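Local coordinates for MdcE (Pseudomonas aeruginosa, PDB 5VIP), which probably serves as the gamma subunit of a biotin-independent malonate decarboxylase, with a likely transferase activity, at residues Leu26-Phe29 and Gln30-Gly34; Ala160-Ala163 and His164-Ala168; Asp215-Ala218 and Ser219-Leu222; Ala238-Val241 and Arg242-Cys246. One frame throughout, in Å; residues are numbered along the deposited sequence.

Contact 1. Residues Leu26-Phe29 and Gln30-Gly34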
ATOM      1  N   LEU A  26      -7.686 -15.379 -14.210  1.00 21.44           N
ATOM      2  CA  LEU A  26      -7.835 -16.829 -14.161  1.00 23.43           C
ATOM      3  C   LEU A  26      -7.352 -17.472 -15.462  1.00 22.27           C
ATOM      4  O   LEU A  26      -6.615 -18.457 -15.443  1.00 24.41           O
ATOM      5  CB  LEU A  26      -9.290 -17.207 -13.899  1.00 26.96           C
ATOM      6  CG  LEU A  26      -9.584 -18.697 -13.745  1.00 27.32           C
ATOM      7  CD1 LEU A  26      -8.694 -19.325 -12.670  1.00 27.06           C
ATOM      8  CD2 LEU A  26     -11.061 -18.886 -13.410  1.00 29.61           C
ATOM      9  N   ALA A  27      -7.768 -16.894 -16.585  1.00 25.30           N
ATOM     10  CA  ALA A  27      -7.360 -17.367 -17.908  1.00 26.71           C
ATOM     11  C   ALA A  27      -5.845 -17.408 -18.039  1.00 26.83           C
ATOM     12  O   ALA A  27      -5.277 -18.398 -18.493  1.00 24.93           O
ATOM     13  CB  ALA A  27      -7.955 -16.489 -18.983  1.00 25.18           C
ATOM     14  N   TRP A  28      -5.180 -16.338 -17.621  1.00 23.85           N
ATOM     15  CA  TRP A  28      -3.727 -16.293 -17.744  1.00 20.86           C
ATOM     16  C   TRP A  28      -3.018 -17.142 -16.708  1.00 24.62           C
ATOM     17  O   TRP A  28      -1.940 -17.677 -16.982  1.00 25.43           O
ATOM     18  CB  TRP A  28      -3.237 -14.855 -17.665  1.00 23.54           C
ATOM     19  CG  TRP A  28      -3.377 -14.161 -18.980  1.00 26.32           C
ATOM     20  CD1 TRP A  28      -4.476 -13.506 -19.448  1.00 27.00           C
ATOM     21  CD2 TRP A  28      -2.387 -14.079 -20.010  1.00 25.64           C
ATOM     22  NE1 TRP A  28      -4.228 -13.006 -20.709  1.00 27.08           N
ATOM     23  CE2 TRP A  28      -2.951 -13.345 -21.074  1.00 26.14           C
ATOM     24  CE3 TRP A  28      -1.075 -14.548 -20.134  1.00 25.79           C
ATOM     25  CZ2 TRP A  28      -2.250 -13.071 -22.249  1.00 26.82           C
ATOM     26  CZ3 TRP A  28      -0.379 -14.279 -21.307  1.00 27.14           C
ATOM     27  CH2 TRP A  28      -0.970 -13.545 -22.345  1.00 26.54           C
ATOM     28  N   PHE A  29      -3.608 -17.270 -15.523  1.00 22.62           N
ATOM     29  CA  PHE A  29      -3.035 -18.162 -14.523  1.00 24.88           C
ATOM     30  C   PHE A  29      -2.989 -19.588 -15.055  1.00 26.79           C
ATOM     31  O   PHE A  29      -1.962 -20.265 -14.967  1.00 27.56           O
ATOM     32  CB  PHE A  29      -3.831 -18.122 -13.220  1.00 25.85           C
ATOM     33  CG  PHE A  29      -3.304 -19.057 -12.166  1.00 24.29           C
ATOM     34  CD1 PHE A  29      -2.273 -18.659 -11.310  1.00 25.42           C
ATOM     35  CD2 PHE A  29      -3.835 -20.336 -12.026  1.00 28.57           C
ATOM     36  CE1 PHE A  29      -1.783 -19.528 -10.332  1.00 24.38           C
ATOM     37  CE2 PHE A  29      -3.353 -21.203 -11.057  1.00 28.73           C
ATOM     38  CZ  PHE A  29      -2.321 -20.797 -10.210  1.00 28.00           C
ATOM     39  N   GLN A  30      -4.115 -20.034 -15.598  1.00 27.89           N
ATOM     40  CA  GLN A  30      -4.227 -21.400 -16.098  1.00 35.24           C
ATOM     41  C   GLN A  30      -3.211 -21.624 -17.217  1.00 32.73           C
ATOM     42  O   GLN A  30      -2.482 -22.622 -17.208  1.00 34.12           O
ATOM     43  CB  GLN A  30      -5.639 -21.683 -16.601  1.00 37.54           C
ATOM     44  CG  GLN A  30      -5.906 -23.158 -16.858  1.00 48.23           C
ATOM     45  CD  GLN A  30      -7.057 -23.395 -17.819  1.00 55.45           C
ATOM     46  OE1 GLN A  30      -7.375 -22.542 -18.653  1.00 57.00           O
ATOM     47  NE2 GLN A  30      -7.699 -24.553 -17.697  1.00 57.05           N
ATOM     48  N   ALA A  31      -3.153 -20.680 -18.159  1.00 31.42           N
ATOM     49  CA  ALA A  31      -2.230 -20.759 -19.288  1.00 27.13           C
ATOM     50  C   ALA A  31      -0.774 -20.828 -18.851  1.00 31.45           C
ATOM     51  O   ALA A  31       0.014 -21.600 -19.402  1.00 29.88           O
ATOM     52  CB  ALA A  31      -2.447 -19.581 -20.210  1.00 30.46           C
ATOM     53  N   LEU A  32      -0.410 -20.024 -17.862  1.00 29.49           N
ATOM     54  CA  LEU A  32       0.988 -19.926 -17.464  1.00 29.80           C
ATOM     55  C   LEU A  32       1.396 -20.996 -16.447  1.00 32.87           C
ATOM     56  O   LEU A  32       2.520 -21.483 -16.479  1.00 31.93           O
ATOM     57  CB  LEU A  32       1.281 -18.529 -16.900  1.00 25.68           C
ATOM     58  CG  LEU A  32       1.332 -17.369 -17.897  1.00 28.00           C
ATOM     59  CD1 LEU A  32       1.028 -16.036 -17.203  1.00 26.36           C
ATOM     60  CD2 LEU A  32       2.700 -17.326 -18.569  1.00 28.27           C
ATOM     61  N   ALA A  33       0.497 -21.345 -15.534  1.00 32.59           N
ATOM     62  CA  ALA A  33       0.859 -22.236 -14.437  1.00 32.46           C
ATOM     63  C   ALA A  33       0.527 -23.686 -14.758  1.00 39.65           C
ATOM     64  O   ALA A  33       1.228 -24.593 -14.320  1.00 42.64           O
ATOM     65  CB  ALA A  33       0.166 -21.810 -13.148  1.00 31.00           C
ATOM     66  N   GLY A  34      -0.546 -23.898 -15.514  1.00 39.84           N
ATOM     67  CA  GLY A  34      -0.895 -25.225 -15.982  1.00 41.07           C
ATOM     68  C   GLY A  34      -2.080 -25.839 -15.264  1.00 49.15           C
ATOM     69  O   GLY A  34      -2.576 -26.894 -15.664  1.00 56.55           O
TER
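F29 has CG trans to its own backbone N (chi1 178°), which carries the ring along the helix to A33. The A33 methyl, CB, lies 4.0 Å from the centroid of the F29 ring. It sits over one face, close to the ring normal, in a CH-pi contact. W28 takes the other course: its CG is beside the backbone N and opposite the carbonyl carbon (chi1 -81°). The benzo edge of the indole then meets L32. L32 CD1 is 3.9 Å from W28 CE3 and near the plane of the ring, so the methyl touches a rim and not a face.

The backbone sets this i to i+4 spacing. Q30 N donates to L26 O at 3.0 Å, and L32 N to W28 O at 2.9 Å. A33 N binds F29 O at 2.7 Å. G34 then leaves helical angles with a positive phi, yet its N still donates to Q30 O at 2.9 Å.

F29 and A33 pack on A49 and F60 of the sheet. L32 also touches F60, and meets L240 of helix 237-254. W28 lies on V243 of that helix, and W28 NE1 is bonded to V232 O. Q30 is exposed. The arrangement is that of a short amphipathic helix, laid between the antiparallel hairpin 46-63 and another helix.

Contact 2. Residues Ala160-Ala163 and His164-Ala168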
ATOM      1  N   ALA A 160      -6.452  -2.848  -4.146  1.00 16.61           N
ATOM      2  CA  ALA A 160      -6.243  -4.206  -4.628  1.00 16.65           C
ATOM      3  C   ALA A 160      -4.890  -4.321  -5.311  1.00 14.10           C
ATOM      4  O   ALA A 160      -4.159  -5.295  -5.084  1.00 17.37           O
ATOM      5  CB  ALA A 160      -7.381  -4.627  -5.588  1.00 17.23           C
ATOM      6  N   PHE A 161      -4.544  -3.338  -6.143  1.00 12.55           N
ATOM      7  CA  PHE A 161      -3.237  -3.332  -6.817  1.00 13.67           C
ATOM      8  C   PHE A 161      -2.087  -3.085  -5.824  1.00 16.14           C
ATOM      9  O   PHE A 161      -1.013  -3.677  -5.949  1.00 13.40           O
ATOM     10  CB  PHE A 161      -3.213  -2.274  -7.941  1.00 16.15           C
ATOM     11  CG  PHE A 161      -1.960  -2.298  -8.797  1.00 15.49           C
ATOM     12  CD1 PHE A 161      -1.207  -3.459  -8.945  1.00 17.66           C
ATOM     13  CD2 PHE A 161      -1.539  -1.148  -9.450  1.00 15.89           C
ATOM     14  CE1 PHE A 161      -0.059  -3.473  -9.727  1.00 16.35           C
ATOM     15  CE2 PHE A 161      -0.395  -1.154 -10.244  1.00 19.62           C
ATOM     16  CZ  PHE A 161       0.350  -2.320 -10.376  1.00 16.57           C
ATOM     17  N   LEU A 162      -2.299  -2.212  -4.840  1.00 15.05           N
ATOM     18  CA  LEU A 162      -1.261  -2.002  -3.818  1.00 14.99           C
ATOM     19  C   LEU A 162      -0.924  -3.330  -3.126  1.00 13.97           C
ATOM     20  O   LEU A 162       0.248  -3.644  -2.877  1.00 13.78           O
ATOM     21  CB  LEU A 162      -1.710  -0.960  -2.784  1.00 14.47           C
ATOM     22  CG  LEU A 162      -1.758   0.485  -3.287  1.00 14.64           C
ATOM     23  CD1 LEU A 162      -2.378   1.425  -2.260  1.00 15.97           C
ATOM     24  CD2 LEU A 162      -0.359   0.962  -3.665  1.00 12.55           C
ATOM     25  N   ALA A 163      -1.959  -4.125  -2.858  1.00 11.57           N
ATOM     26  CA  ALA A 163      -1.802  -5.388  -2.137  1.00 13.80           C
ATOM     27  C   ALA A 163      -1.265  -6.501  -3.029  1.00 16.25           C
ATOM     28  O   ALA A 163      -0.571  -7.398  -2.563  1.00 14.45           O
ATOM     29  CB  ALA A 163      -3.135  -5.821  -1.525  1.00 14.40           C
ATOM     30  N   HIS A 164      -1.607  -6.442  -4.312  1.00 14.29           N
ATOM     31  CA  HIS A 164      -1.288  -7.530  -5.225  1.00 16.60           C
ATOM     32  C   HIS A 164      -0.690  -6.980  -6.509  1.00 15.43           C
ATOM     33  O   HIS A 164      -1.410  -6.670  -7.459  1.00 18.51           O
ATOM     34  CB  HIS A 164      -2.545  -8.346  -5.524  1.00 16.41           C
ATOM     35  CG  HIS A 164      -2.313  -9.490  -6.458  1.00 17.39           C
ATOM     36  ND1 HIS A 164      -1.411 -10.500  -6.191  1.00 17.29           N
ATOM     37  CD2 HIS A 164      -2.881  -9.797  -7.650  1.00 18.46           C
ATOM     38  CE1 HIS A 164      -1.424 -11.373  -7.185  1.00 17.82           C
ATOM     39  NE2 HIS A 164      -2.312 -10.974  -8.080  1.00 16.91           N
ATOM     40  N   GLY A 165       0.625  -6.811  -6.503  1.00 15.50           N
ATOM     41  CA  GLY A 165       1.333  -6.364  -7.674  1.00 16.11           C
ATOM     42  C   GLY A 165       2.250  -5.174  -7.484  1.00 15.72           C
ATOM     43  O   GLY A 165       3.318  -5.151  -8.065  1.00 16.37           O
ATOM     44  N   TYR A 166       1.863  -4.179  -6.688  1.00 14.00           N
ATOM     45  CA  TYR A 166       2.580  -2.912  -6.775  1.00 15.17           C
ATOM     46  C   TYR A 166       3.912  -2.929  -5.997  1.00 15.79           C
ATOM     47  O   TYR A 166       4.682  -1.973  -6.071  1.00 18.75           O
ATOM     48  CB  TYR A 166       1.745  -1.743  -6.253  1.00 13.80           C
ATOM     49  CG  TYR A 166       1.732  -0.541  -7.181  1.00 15.60           C
ATOM     50  CD1 TYR A 166       0.614   0.283  -7.263  1.00 15.99           C
ATOM     51  CD2 TYR A 166       2.790  -0.301  -8.062  1.00 15.88           C
ATOM     52  CE1 TYR A 166       0.594   1.376  -8.127  1.00 17.48           C
ATOM     53  CE2 TYR A 166       2.760   0.776  -8.938  1.00 20.62           C
ATOM     54  CZ  TYR A 166       1.665   1.612  -8.956  1.00 17.70           C
ATOM     55  OH  TYR A 166       1.623   2.684  -9.836  1.00 21.54           O
ATOM     56  N   GLN A 167       4.211  -4.000  -5.269  1.00 14.35           N
ATOM     57  CA  GLN A 167       5.523  -4.106  -4.635  1.00 14.62           C
ATOM     58  C   GLN A 167       6.575  -4.765  -5.537  1.00 15.27           C
ATOM     59  O   GLN A 167       7.680  -5.049  -5.090  1.00 16.40           O
ATOM     60  CB  GLN A 167       5.421  -4.883  -3.320  1.00 17.18           C
ATOM     61  CG  GLN A 167       4.821  -4.079  -2.179  1.00 14.42           C
ATOM     62  CD  GLN A 167       5.599  -2.790  -1.902  1.00 12.48           C
ATOM     63  OE1 GLN A 167       6.807  -2.819  -1.690  1.00 13.48           O
ATOM     64  NE2 GLN A 167       4.901  -1.656  -1.911  1.00 12.02           N
ATOM     65  N   ALA A 168       6.237  -5.004  -6.799  1.00 15.53           N
ATOM     66  CA  ALA A 168       7.121  -5.766  -7.693  1.00 18.29           C
ATOM     67  C   ALA A 168       8.452  -5.062  -7.998  1.00 20.04           C
ATOM     68  O   ALA A 168       8.515  -3.831  -8.079  1.00 18.22           O
ATOM     69  CB  ALA A 168       6.387  -6.073  -9.012  1.00 17.06           C
TER
HETATM   70  O   HOH W   1       2.004  -1.563  -2.500  1.00 16.07           O
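The chain from A160 to A168 is the C-terminal end of helix 158-163 followed by a type I beta turn, G165 to A168. H164 N still makes the last helical bond, to A160 O at 2.9 Å; a second, weak one goes to F161 O. F161 O also accepts Y166 N at 3.0 Å. That i to i+5 bond closes the helix end. G165 has positive phi, and A168 N returns to G165 O within the turn.

This backbone path brings Y166 back over F161. With chi1 at -173° the F161 ring swings out beside the carbonyl carbon, where Y166 meets it. The two rings form an offset stack, with centroids 4.1 Å apart and planes at 21°. F161 CE2 stands over the centre of the Y166 ring, 3.4 Å above its plane. Y166 CB in turn lies over the other ring's face in a CH-pi contact. At the F161 edge, near its plane, is H164 O. L162 CD2 adds an apolar touch at 3.8 Å from Y166 CD1.

All the touching residues are buried, and their polar ends are bonded. H164 NE2 meets I110 O and H164 ND1 meets Y138 OH, which fixes the imidazole at both nitrogens. Y166 OH pairs with Y217 OH. The neighbouring protein chain packs on L162, Y166 and Q167, and its backbone bonds Q167 NE2. A water donates to L162 O at 2.7 Å and accepts from Q167 NE2 at 3.0 Å.

Contact 3. Residues Asp215-Ala218 and Ser219-Leu222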
ATOM      1  N   ASP A 215      -1.216   3.292 -22.055  1.00 31.09           N
ATOM      2  CA  ASP A 215      -0.205   4.137 -22.687  1.00 27.46           C
ATOM      3  C   ASP A 215       0.130   5.343 -21.804  1.00 24.16           C
ATOM      4  O   ASP A 215       1.301   5.683 -21.613  1.00 24.30           O
ATOM      5  CB  ASP A 215      -0.669   4.604 -24.063  1.00 29.83           C
ATOM      6  CG  ASP A 215      -0.433   3.561 -25.134  1.00 31.89           C
ATOM      7  OD1 ASP A 215       0.562   2.819 -25.023  1.00 33.96           O
ATOM      8  OD2 ASP A 215      -1.242   3.478 -26.079  1.00 41.11           O
ATOM      9  N   SER A 216      -0.909   5.989 -21.282  1.00 24.94           N
ATOM     10  CA  SER A 216      -0.736   7.084 -20.338  1.00 24.06           C
ATOM     11  C   SER A 216       0.092   6.655 -19.134  1.00 24.89           C
ATOM     12  O   SER A 216       1.020   7.356 -18.738  1.00 23.51           O
ATOM     13  CB  SER A 216      -2.091   7.601 -19.870  1.00 28.94           C
ATOM     14  OG  SER A 216      -2.798   8.197 -20.942  1.00 30.10           O
ATOM     15  N   TYR A 217      -0.247   5.499 -18.561  1.00 21.91           N
ATOM     16  CA  TYR A 217       0.471   4.996 -17.393  1.00 22.58           C
ATOM     17  C   TYR A 217       1.935   4.748 -17.731  1.00 23.80           C
ATOM     18  O   TYR A 217       2.824   5.105 -16.960  1.00 24.42           O
ATOM     19  CB  TYR A 217      -0.187   3.715 -16.860  1.00 23.08           C
ATOM     20  CG  TYR A 217       0.466   3.157 -15.610  1.00 21.47           C
ATOM     21  CD1 TYR A 217       0.236   3.735 -14.367  1.00 22.34           C
ATOM     22  CD2 TYR A 217       1.297   2.045 -15.672  1.00 20.20           C
ATOM     23  CE1 TYR A 217       0.825   3.229 -13.219  1.00 21.41           C
ATOM     24  CE2 TYR A 217       1.898   1.532 -14.526  1.00 22.64           C
ATOM     25  CZ  TYR A 217       1.651   2.128 -13.301  1.00 24.08           C
ATOM     26  OH  TYR A 217       2.238   1.627 -12.157  1.00 22.59           O
ATOM     27  N   ALA A 218       2.179   4.157 -18.903  1.00 22.55           N
ATOM     28  CA  ALA A 218       3.535   3.882 -19.361  1.00 21.38           C
ATOM     29  C   ALA A 218       4.357   5.169 -19.489  1.00 25.40           C
ATOM     30  O   ALA A 218       5.564   5.172 -19.221  1.00 22.99           O
ATOM     31  CB  ALA A 218       3.502   3.120 -20.705  1.00 26.02           C
ATOM     32  N   SER A 219       3.703   6.269 -19.862  1.00 23.42           N
ATOM     33  CA  SER A 219       4.409   7.542 -20.014  1.00 23.43           C
ATOM     34  C   SER A 219       4.926   8.089 -18.676  1.00 28.85           C
ATOM     35  O   SER A 219       5.811   8.947 -18.657  1.00 29.08           O
ATOM     36  CB  SER A 219       3.506   8.577 -20.689  1.00 26.51           C
ATOM     37  OG  SER A 219       2.576   9.138 -19.782  1.00 28.62           O
ATOM     38  N   LEU A 220       4.374   7.598 -17.566  1.00 29.59           N
ATOM     39  CA  LEU A 220       4.856   7.969 -16.228  1.00 26.13           C
ATOM     40  C   LEU A 220       6.193   7.315 -15.871  1.00 26.87           C
ATOM     41  O   LEU A 220       6.811   7.664 -14.866  1.00 31.84           O
ATOM     42  CB  LEU A 220       3.808   7.604 -15.173  1.00 20.00           C
ATOM     43  CG  LEU A 220       2.474   8.348 -15.259  1.00 20.00           C
ATOM     44  CD1 LEU A 220       1.481   7.787 -14.253  1.00 20.00           C
ATOM     45  CD2 LEU A 220       2.674   9.840 -15.047  1.00 20.00           C
ATOM     46  N   GLY A 221       6.628   6.344 -16.668  1.00 26.54           N
ATOM     47  CA  GLY A 221       7.865   5.634 -16.377  1.00 26.25           C
ATOM     48  C   GLY A 221       7.749   4.561 -15.302  1.00 23.03           C
ATOM     49  O   GLY A 221       8.747   4.173 -14.694  1.00 25.95           O
ATOM     50  N   LEU A 222       6.536   4.069 -15.078  1.00 22.91           N
ATOM     51  CA  LEU A 222       6.283   3.080 -14.028  1.00 21.76           C
ATOM     52  C   LEU A 222       6.263   1.624 -14.513  1.00 25.39           C
ATOM     53  O   LEU A 222       6.213   0.707 -13.698  1.00 28.41           O
ATOM     54  CB  LEU A 222       4.958   3.400 -13.334  1.00 24.28           C
ATOM     55  CG  LEU A 222       4.976   4.738 -12.586  1.00 24.33           C
ATOM     56  CD1 LEU A 222       3.570   5.164 -12.192  1.00 24.26           C
ATOM     57  CD2 LEU A 222       5.878   4.654 -11.364  1.00 27.00           C
TER
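Y217 and L222 meet with their side chains crossing at about a right angle. A Y217 chi1 of -178° puts the ring beside the carbonyl carbon and sends the phenol down the chain. L222 comes to its outer half. L222 CB is 3.5 Å from Y217 CZ, and L222 CD1 is 3.5 Å from Y217 CE1. L220 CD1 lies near the inner part of the ring, 4.2 Å from Y217 CD1.

S219 takes a different rotamer. Its OG stands between the backbone N and the carbonyl carbon (chi1 79°), folded back onto the helix. From there OG donates to S216 O at 2.6 Å. S219 N donates to D215 O at 3.0 Å and only weakly to S216 O.

The chain runs here from helix 214-219 into the connection to strand 225-227, outermost in the sheet of this chain. The spacing of the main backbone bonds shortens from i+4 to i+3. L220 N meets Y217 O at 3.0 Å, and G221 N meets A218 O at 3.0 Å. In both, the donor stands above the carbonyl plane. G221 follows with positive phi, and L222 then lies against the phenol.

The Y217 hydroxyl is engaged by Y166. The neighbouring protein chain packs on Y217, L220 and L222. S216 OG points back to D213 OD1.

Contact 4. Residues Ala238-Val241 and Arg242-Cys246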
ATOM      1  N   ALA A 238       1.454 -18.408 -29.221  1.00 26.75           N
ATOM      2  CA  ALA A 238       2.476 -17.393 -29.473  1.00 29.44           C
ATOM      3  C   ALA A 238       2.488 -16.336 -28.366  1.00 28.92           C
ATOM      4  O   ALA A 238       3.542 -15.829 -27.986  1.00 29.23           O
ATOM      5  CB  ALA A 238       2.249 -16.733 -30.827  1.00 31.85           C
ATOM      6  N   ASP A 239       1.303 -15.994 -27.876  1.00 25.92           N
ATOM      7  CA  ASP A 239       1.176 -15.056 -26.766  1.00 27.06           C
ATOM      8  C   ASP A 239       1.884 -15.597 -25.526  1.00 29.02           C
ATOM      9  O   ASP A 239       2.682 -14.898 -24.880  1.00 27.90           O
ATOM     10  CB  ASP A 239      -0.294 -14.795 -26.457  1.00 26.08           C
ATOM     11  CG  ASP A 239      -0.951 -13.868 -27.457  1.00 29.01           C
ATOM     12  OD1 ASP A 239      -0.230 -13.115 -28.148  1.00 28.69           O
ATOM     13  OD2 ASP A 239      -2.198 -13.873 -27.529  1.00 29.39           O
ATOM     14  N   LEU A 240       1.589 -16.855 -25.209  1.00 27.86           N
ATOM     15  CA  LEU A 240       2.160 -17.526 -24.052  1.00 28.23           C
ATOM     16  C   LEU A 240       3.681 -17.531 -24.163  1.00 31.58           C
ATOM     17  O   LEU A 240       4.390 -17.275 -23.188  1.00 27.43           O
ATOM     18  CB  LEU A 240       1.600 -18.949 -23.939  1.00 28.71           C
ATOM     19  CG  LEU A 240       1.675 -19.698 -22.615  1.00 39.40           C
ATOM     20  CD1 LEU A 240       1.123 -18.838 -21.481  1.00 32.62           C
ATOM     21  CD2 LEU A 240       0.899 -21.017 -22.712  1.00 33.24           C
ATOM     22  N   VAL A 241       4.174 -17.786 -25.373  1.00 29.29           N
ATOM     23  CA  VAL A 241       5.606 -17.772 -25.648  1.00 30.24           C
ATOM     24  C   VAL A 241       6.211 -16.378 -25.465  1.00 28.04           C
ATOM     25  O   VAL A 241       7.285 -16.233 -24.884  1.00 28.04           O
ATOM     26  CB  VAL A 241       5.899 -18.274 -27.090  1.00 29.74           C
ATOM     27  CG1 VAL A 241       7.353 -18.028 -27.467  1.00 31.49           C
ATOM     28  CG2 VAL A 241       5.546 -19.747 -27.209  1.00 28.73           C
ATOM     29  N   ARG A 242       5.527 -15.355 -25.968  1.00 27.39           N
ATOM     30  CA  ARG A 242       6.034 -13.995 -25.834  1.00 27.35           C
ATOM     31  C   ARG A 242       6.052 -13.570 -24.363  1.00 25.88           C
ATOM     32  O   ARG A 242       7.016 -12.961 -23.902  1.00 26.54           O
ATOM     33  CB  ARG A 242       5.205 -13.007 -26.672  1.00 25.24           C
ATOM     34  CG  ARG A 242       5.429 -13.137 -28.195  1.00 33.99           C
ATOM     35  CD  ARG A 242       4.701 -12.049 -28.999  1.00 35.84           C
ATOM     36  NE  ARG A 242       3.295 -12.377 -29.213  1.00 34.47           N
ATOM     37  CZ  ARG A 242       2.835 -13.044 -30.268  1.00 33.01           C
ATOM     38  NH1 ARG A 242       3.668 -13.446 -31.219  1.00 36.51           N
ATOM     39  NH2 ARG A 242       1.536 -13.312 -30.376  1.00 35.73           N
ATOM     40  N   VAL A 243       4.994 -13.897 -23.629  1.00 25.71           N
ATOM     41  CA  VAL A 243       4.912 -13.500 -22.223  1.00 25.46           C
ATOM     42  C   VAL A 243       5.929 -14.261 -21.369  1.00 25.85           C
ATOM     43  O   VAL A 243       6.613 -13.664 -20.540  1.00 24.45           O
ATOM     44  CB  VAL A 243       3.496 -13.702 -21.661  1.00 26.72           C
ATOM     45  CG1 VAL A 243       3.488 -13.523 -20.125  1.00 26.02           C
ATOM     46  CG2 VAL A 243       2.543 -12.733 -22.320  1.00 27.81           C
ATOM     47  N   ARG A 244       6.055 -15.569 -21.588  1.00 25.05           N
ATOM     48  CA  ARG A 244       7.053 -16.353 -20.859  1.00 24.79           C
ATOM     49  C   ARG A 244       8.458 -15.825 -21.112  1.00 27.15           C
ATOM     50  O   ARG A 244       9.280 -15.755 -20.194  1.00 28.89           O
ATOM     51  CB  ARG A 244       6.968 -17.835 -21.236  1.00 29.24           C
ATOM     52  CG  ARG A 244       5.935 -18.585 -20.425  1.00 31.98           C
ATOM     53  CD  ARG A 244       5.732 -20.008 -20.896  1.00 34.32           C
ATOM     54  NE  ARG A 244       4.743 -20.668 -20.051  1.00 41.12           N
ATOM     55  CZ  ARG A 244       4.101 -21.786 -20.372  1.00 44.11           C
ATOM     56  NH1 ARG A 244       4.342 -22.376 -21.534  1.00 42.00           N
ATOM     57  NH2 ARG A 244       3.213 -22.307 -19.532  1.00 42.99           N
ATOM     58  N   THR A 245       8.721 -15.438 -22.355  1.00 24.82           N
ATOM     59  CA  THR A 245      10.022 -14.894 -22.726  1.00 23.98           C
ATOM     60  C   THR A 245      10.305 -13.610 -21.962  1.00 28.24           C
ATOM     61  O   THR A 245      11.379 -13.434 -21.394  1.00 26.34           O
ATOM     62  CB  THR A 245      10.095 -14.613 -24.231  1.00 25.76           C
ATOM     63  OG1 THR A 245       9.973 -15.851 -24.939  1.00 31.23           O
ATOM     64  CG2 THR A 245      11.420 -13.960 -24.590  1.00 29.33           C
ATOM     65  N   CYS A 246       9.318 -12.719 -21.958  1.00 27.32           N
ATOM     66  CA  CYS A 246       9.442 -11.430 -21.285  1.00 26.71           C
ATOM     67  C   CYS A 246       9.622 -11.598 -19.774  1.00 23.64           C
ATOM     68  O   CYS A 246      10.474 -10.943 -19.170  1.00 29.17           O
ATOM     69  CB  CYS A 246       8.219 -10.570 -21.600  1.00 30.70           C
ATOM     70  SG  CYS A 246       8.350  -8.848 -21.047  1.00 34.27           S
TER
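D239 and R242 form an i to i+3 salt bridge on helix 237-254, a long helix that packs against helix 24-33 and strand 225-227. R242 NH2 donates to D239 OD1 at 2.8 Å. The carboxylate oxygen lies at the edge of the guanidinium, near its plane, but the NH2 meets OD1 from above the carboxylate plane. The two planes are 74° apart. R242 reaches this place by a bend at chi3 (-82°), which also sets the guanidinium face over A238 O. NH2 has a second salt bridge, to E230 OE2. D239 is gripped further by E230 N on OD1 and T231 N on OD2.

D239 and V243 are the buried, tightly packed pair. V243 packs against L227, and V243 N donates to D239 O at 2.8 Å. L240 is partly exposed; it packs on A31 of helix 24-33 and under R244. R244, extended from CG to NE, lays its guanidinium over this leucine: L240 CG is 3.8 Å above the plane, over its centre. R244 NH2 probably bonds L32 O, which may help fix the orientation of the group over L240.

R242 is exposed but held by its salt bridges. The looser side is that of V241 and T245, whose side chains come no closer than 4.2 Å, between V241 CG1 and T245 OG1. Here the grip is on the backbone. V241 O accepts T245 N at 3.0 Å and T245 OG1 at 2.7 Å, from opposite faces of its carbonyl plane.

Overall arrangement
Contact 2 is the core member, its centre about 4 Å from the centre of the chain, and is fully buried. Contacts 1, 3 and 4 lie farther out and are partly buried. Contacts 1 and 4 sit on two helices that pack together, and they touch. Contacts 2 and 3 also touch; both lie where a helix gives way to a loop. The neighbouring protein chain reaches contacts 2 and 3, but not 1 or 4. The chemistry differs with place: stacked aromatics inside in contact 2, a methyl on a ring beside the sheet in contact 1, backbone and hydroxyl bonds with tyrosine-leucine packing in contact 3, and a salt bridge at the outer side of a partly buried helix in contact 4.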